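Side-chain contacts in nicotinate-nucleotide pyrophosphorylase (Francisella tularensis subsp. tularensis, PDB 3TQV), which probably catalyses the conversion of quinolinate and 5-phosphoribosyl 1-diphosphate to nicotinate ribonucleotide, carbon dioxide and diphosphate, a step of NAD(+) biosynthesis: residues G183-A186 / K187-K191; V257-K261 / T262-F266. All blocks are in the same frame, centred on the assembly; numbering follows the deposited sequence.

Contact 1: G183-A186 / K187-K191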
ATOM      1  N   GLY B 183      -7.025  33.700  14.547  1.00 74.01           N
ATOM      2  CA  GLY B 183      -6.087  34.032  15.601  1.00 71.84           C
ATOM      3  C   GLY B 183      -5.206  32.847  15.905  1.00 68.01           C
ATOM      4  O   GLY B 183      -5.407  31.774  15.341  1.00 65.08           O
ATOM      5  N   GLY B 184      -4.246  33.025  16.807  1.00 53.16           N
ATOM      6  CA  GLY B 184      -3.248  31.999  17.071  1.00 42.26           C
ATOM      7  C   GLY B 184      -3.648  30.842  17.978  1.00 36.52           C
ATOM      8  O   GLY B 184      -4.727  30.284  17.849  1.00 34.55           O
ATOM      9  N   ILE B 185      -2.763  30.488  18.904  1.00 39.14           N
ATOM     10  CA  ILE B 185      -2.896  29.255  19.668  1.00 34.36           C
ATOM     11  C   ILE B 185      -3.939  29.303  20.784  1.00 42.84           C
ATOM     12  O   ILE B 185      -4.853  28.472  20.805  1.00 43.64           O
ATOM     13  CB  ILE B 185      -1.540  28.799  20.238  1.00 30.72           C
ATOM     14  CG1 ILE B 185      -0.641  28.272  19.122  1.00 28.07           C
ATOM     15  CG2 ILE B 185      -1.723  27.718  21.280  1.00 28.53           C
ATOM     16  CD1 ILE B 185       0.836  28.323  19.464  1.00 35.94           C
ATOM     17  N   ALA B 186      -3.807  30.250  21.713  1.00 29.02           N
ATOM     18  CA  ALA B 186      -4.783  30.379  22.801  1.00 35.99           C
ATOM     19  C   ALA B 186      -6.209  30.422  22.259  1.00 42.91           C
ATOM     20  O   ALA B 186      -7.106  29.782  22.815  1.00 39.12           O
ATOM     21  CB  ALA B 186      -4.500  31.606  23.668  1.00 32.93           C
ATOM     22  N   LYS B 187      -6.420  31.170  21.178  1.00 36.61           N
ATOM     23  CA  LYS B 187      -7.749  31.266  20.588  1.00 42.86           C
ATOM     24  C   LYS B 187      -8.188  29.891  20.145  1.00 37.06           C
ATOM     25  O   LYS B 187      -9.242  29.400  20.558  1.00 38.41           O
ATOM     26  CB  LYS B 187      -7.765  32.233  19.403  1.00 44.42           C
ATOM     27  CG  LYS B 187      -7.717  33.705  19.801  1.00 68.35           C
ATOM     28  CD  LYS B 187      -7.716  34.627  18.590  1.00 72.13           C
ATOM     29  CE  LYS B 187      -7.566  36.095  18.998  1.00 87.59           C
ATOM     30  NZ  LYS B 187      -7.450  37.007  17.823  1.00 93.12           N
ATOM     31  N   ALA B 188      -7.343  29.267  19.329  1.00 38.66           N
ATOM     32  CA  ALA B 188      -7.633  27.985  18.694  1.00 28.42           C
ATOM     33  C   ALA B 188      -8.059  26.900  19.681  1.00 21.15           C
ATOM     34  O   ALA B 188      -9.112  26.272  19.523  1.00 22.23           O
ATOM     35  CB  ALA B 188      -6.427  27.521  17.895  1.00 22.99           C
ATOM     36  N   VAL B 189      -7.226  26.674  20.686  1.00 21.32           N
ATOM     37  CA  VAL B 189      -7.537  25.703  21.737  1.00 26.46           C
ATOM     38  C   VAL B 189      -8.862  26.064  22.457  1.00 28.47           C
ATOM     39  O   VAL B 189      -9.771  25.238  22.579  1.00 22.27           O
ATOM     40  CB  VAL B 189      -6.343  25.568  22.744  1.00 24.37           C
ATOM     41  CG1 VAL B 189      -6.647  24.551  23.834  1.00 23.19           C
ATOM     42  CG2 VAL B 189      -5.038  25.218  21.989  1.00 12.72           C
ATOM     43  N   THR B 190      -8.976  27.309  22.893  1.00 29.17           N
ATOM     44  CA  THR B 190     -10.189  27.781  23.530  1.00 27.16           C
ATOM     45  C   THR B 190     -11.461  27.527  22.702  1.00 23.83           C
ATOM     46  O   THR B 190     -12.434  26.932  23.196  1.00 15.89           O
ATOM     47  CB  THR B 190     -10.067  29.262  23.872  1.00 35.13           C
ATOM     48  OG1 THR B 190      -9.019  29.428  24.840  1.00 37.16           O
ATOM     49  CG2 THR B 190     -11.382  29.798  24.425  1.00 26.41           C
ATOM     50  N   LYS B 191     -11.470  27.970  21.446  1.00 40.07           N
ATOM     51  CA  LYS B 191     -12.588  27.642  20.569  1.00 33.22           C
ATOM     52  C   LYS B 191     -12.792  26.124  20.548  1.00 27.84           C
ATOM     53  O   LYS B 191     -13.917  25.637  20.640  1.00 25.14           O
ATOM     54  CB  LYS B 191     -12.341  28.153  19.153  1.00 34.17           C
ATOM     55  CG  LYS B 191     -13.312  27.594  18.119  1.00 31.84           C
ATOM     56  CD  LYS B 191     -14.397  28.597  17.731  1.00 35.09           C
ATOM     57  CE  LYS B 191     -13.897  29.587  16.684  1.00 51.49           C
ATOM     58  NZ  LYS B 191     -14.938  30.574  16.269  1.00 60.31           N
TER
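This is the N-terminal part of helix 185-195, with G184 in the N-cap position. G184 O opens the ladder of i to i+4 bonds by taking A188 N at 3.2 Å, and I185 O continues it with V189 N at 3.0 Å. The third carbonyl, A186 O, is gripped twice. T190 N comes to it at 3.1 Å and T190 OG1 at 2.8 Å, the two donors arriving from opposite faces of the carbonyl plane. With OG1 beside the backbone N and anti to the carbonyl carbon (chi1 -64°), the T190 hydroxyl lies back along the helix, where A186 O is in range. Nearer the N-terminus the extended chain of K187 passes G183, with K187 CD about 3.5 Å from G183 CA, though G183 is poorly ordered. On the buried side the branch methyls I185 CG2 and V189 CG2 meet at 4.2 Å. That apolar side faces the rest of the fold: I185 packs on E210 and Q213 of helix 208-216, while A188 and V189 rest on I174 of strand 171-174, and V189 also on V201 and V203 of strand 200-205.

Contact 2: V257-K261 / T262-F266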
ATOM      1  N   VAL B 257      16.176   6.173  17.275  1.00 30.16           N
ATOM      2  CA  VAL B 257      16.939   5.917  18.499  1.00 27.96           C
ATOM      3  C   VAL B 257      17.526   7.175  19.144  1.00 29.25           C
ATOM      4  O   VAL B 257      17.476   7.345  20.370  1.00 22.65           O
ATOM      5  CB  VAL B 257      18.096   4.934  18.238  1.00 35.74           C
ATOM      6  CG1 VAL B 257      19.015   4.840  19.464  1.00 29.98           C
ATOM      7  CG2 VAL B 257      17.553   3.572  17.839  1.00 33.58           C
ATOM      8  N   ALA B 258      18.102   8.039  18.312  1.00 45.83           N
ATOM      9  CA  ALA B 258      18.620   9.317  18.779  1.00 49.42           C
ATOM     10  C   ALA B 258      17.521  10.131  19.461  1.00 44.86           C
ATOM     11  O   ALA B 258      17.733  10.716  20.531  1.00 41.75           O
ATOM     12  CB  ALA B 258      19.204  10.094  17.623  1.00 46.96           C
ATOM     13  N   ILE B 259      16.352  10.175  18.831  1.00 29.64           N
ATOM     14  CA  ILE B 259      15.207  10.887  19.377  1.00 22.91           C
ATOM     15  C   ILE B 259      14.670  10.219  20.631  1.00 24.73           C
ATOM     16  O   ILE B 259      14.297  10.886  21.599  1.00 21.69           O
ATOM     17  CB  ILE B 259      14.084  10.981  18.348  1.00 30.92           C
ATOM     18  CG1 ILE B 259      14.524  11.901  17.203  1.00 35.53           C
ATOM     19  CG2 ILE B 259      12.804  11.486  18.997  1.00 20.87           C
ATOM     20  CD1 ILE B 259      14.006  11.491  15.845  1.00 35.38           C
ATOM     21  N   ALA B 260      14.627   8.895  20.618  1.00 28.09           N
ATOM     22  CA  ALA B 260      14.103   8.167  21.768  1.00 23.24           C
ATOM     23  C   ALA B 260      14.999   8.343  23.003  1.00 21.59           C
ATOM     24  O   ALA B 260      14.539   8.224  24.136  1.00 16.19           O
ATOM     25  CB  ALA B 260      13.936   6.699  21.424  1.00 24.68           C
ATOM     26  N   LYS B 261      16.279   8.621  22.772  1.00 21.90           N
ATOM     27  CA  LYS B 261      17.231   8.826  23.866  1.00 25.16           C
ATOM     28  C   LYS B 261      16.915  10.095  24.673  1.00 23.78           C
ATOM     29  O   LYS B 261      17.484  10.326  25.742  1.00 21.15           O
ATOM     30  CB  LYS B 261      18.675   8.871  23.337  1.00 25.84           C
ATOM     31  CG  LYS B 261      19.199   7.533  22.877  1.00 33.13           C
ATOM     32  CD  LYS B 261      20.624   7.616  22.292  1.00 35.43           C
ATOM     33  CE  LYS B 261      21.176   6.221  21.985  1.00 39.88           C
ATOM     34  NZ  LYS B 261      22.509   6.249  21.354  1.00 40.10           N
ATOM     35  N   THR B 262      16.006  10.910  24.147  1.00 28.61           N
ATOM     36  CA  THR B 262      15.666  12.192  24.748  1.00 26.35           C
ATOM     37  C   THR B 262      14.606  11.976  25.804  1.00 22.41           C
ATOM     38  O   THR B 262      14.487  12.763  26.745  1.00 23.47           O
ATOM     39  CB  THR B 262      15.099  13.177  23.708  1.00 20.12           C
ATOM     40  OG1 THR B 262      13.776  12.779  23.351  1.00 18.10           O
ATOM     41  CG2 THR B 262      15.962  13.212  22.470  1.00 26.00           C
ATOM     42  N   GLY B 263      13.822  10.914  25.627  1.00 32.50           N
ATOM     43  CA  GLY B 263      12.793  10.549  26.580  1.00 31.91           C
ATOM     44  C   GLY B 263      11.445  11.207  26.348  1.00 29.66           C
ATOM     45  O   GLY B 263      10.598  11.234  27.253  1.00 26.40           O
ATOM     46  N   VAL B 264      11.225  11.755  25.157  1.00 18.40           N
ATOM     47  CA  VAL B 264       9.884  12.215  24.851  1.00 13.10           C
ATOM     48  C   VAL B 264       8.977  11.006  24.906  1.00 18.91           C
ATOM     49  O   VAL B 264       9.400   9.892  24.557  1.00 21.86           O
ATOM     50  CB  VAL B 264       9.765  12.789  23.457  1.00 17.55           C
ATOM     51  CG1 VAL B 264      10.223  14.244  23.442  1.00 17.96           C
ATOM     52  CG2 VAL B 264      10.531  11.880  22.451  1.00 18.27           C
ATOM     53  N   ASP B 265       7.732  11.242  25.324  1.00 23.23           N
ATOM     54  CA  ASP B 265       6.766  10.184  25.545  1.00 24.96           C
ATOM     55  C   ASP B 265       6.515   9.386  24.272  1.00 30.90           C
ATOM     56  O   ASP B 265       6.496   8.152  24.282  1.00 31.18           O
ATOM     57  CB  ASP B 265       5.441  10.788  26.021  1.00 24.64           C
ATOM     58  CG  ASP B 265       5.619  11.831  27.120  1.00 24.03           C
ATOM     59  OD1 ASP B 265       6.098  11.484  28.226  1.00 34.28           O
ATOM     60  OD2 ASP B 265       5.240  12.999  26.894  1.00 26.87           O
ATOM     61  N   PHE B 266       6.314  10.114  23.177  1.00 17.47           N
ATOM     62  CA  PHE B 266       5.826   9.533  21.936  1.00 17.79           C
ATOM     63  C   PHE B 266       6.616   9.973  20.712  1.00 20.51           C
ATOM     64  O   PHE B 266       7.064  11.108  20.631  1.00 23.73           O
ATOM     65  CB  PHE B 266       4.380   9.938  21.716  1.00 19.05           C
ATOM     66  CG  PHE B 266       3.417   9.344  22.693  1.00 12.86           C
ATOM     67  CD1 PHE B 266       3.215   7.974  22.746  1.00 14.39           C
ATOM     68  CD2 PHE B 266       2.667  10.166  23.522  1.00 13.05           C
ATOM     69  CE1 PHE B 266       2.297   7.427  23.626  1.00 17.49           C
ATOM     70  CE2 PHE B 266       1.744   9.633  24.411  1.00 10.48           C
ATOM     71  CZ  PHE B 266       1.566   8.255  24.469  1.00 10.18           C
TER
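T262 lies back over the end of helix 256-260, its CB and both branches gathered round the carbonyl oxygen of I259. The hydroxyl makes the straighter approach: T262 OG1 gives its proton to I259 O at 2.6 Å, nearly in line with the C=O bond. T262 N reaches the same oxygen at 3.1 Å from well above the carbonyl plane, so one main-chain acceptor takes two donors from one residue. The methyl stays beside I259 O too, and T262 CG2 also comes 3.6 Å from A258 O. What brings the hydroxyl here is its torsion (chi1 73°), which places OG1 between the backbone N and the carbonyl carbon. From there OG1 also accepts from V264 N at 3.3 Å, closing an ST turn; with one bond given and one accepted, the hydroxyl is held in this rotamer.

One residue further on, G263 N bonds to A260 O at 3.2 Å and completes a type I beta turn from A260 to G263. G263 itself has positive phi (88°) and takes the chain out of helical geometry. V264 then brings its CG2 methyl to within 4.2 Å of I259 CG2, the two branched side chains crossing at a slant.

I259 and V264 both lie against V247 of strand 244-248, and V264 also meets I232 and V236 of helix 229-239. Beyond them D265 OD2 accepts from L245 N, and F266 starts strand 266-268. This turn, with its positive-phi glycine, is the alpha-to-beta link from helix 256-260 to the parallel strand 266-268 in the barrel-like C-terminal domain, here with I259 near G249 and V269 of the predicted substrate site.

Both contacts are local, partly buried pieces of the C-terminal domain: contact 1 begins helix 185-195, whereas contact 2 finishes helix 256-260 and leads into strand 266-268. Their centres lie 28 Å apart. Each uses a threonine hydroxyl to add a second bond to a main-chain carbonyl, but in 183-191 it supplements a regular i to i+4 ladder, while in 257-266 the threonine reaches back three residues and also holds the departing chain. I185, A188 and V189 are buried in contact 1, A260 and V264 in contact 2; K187, K191 and K261 are exposed. Contact 1's methyl pair is shared between helix 208-216 and strands; contact 2's meets strand 244-248, V264 also helix 229-239.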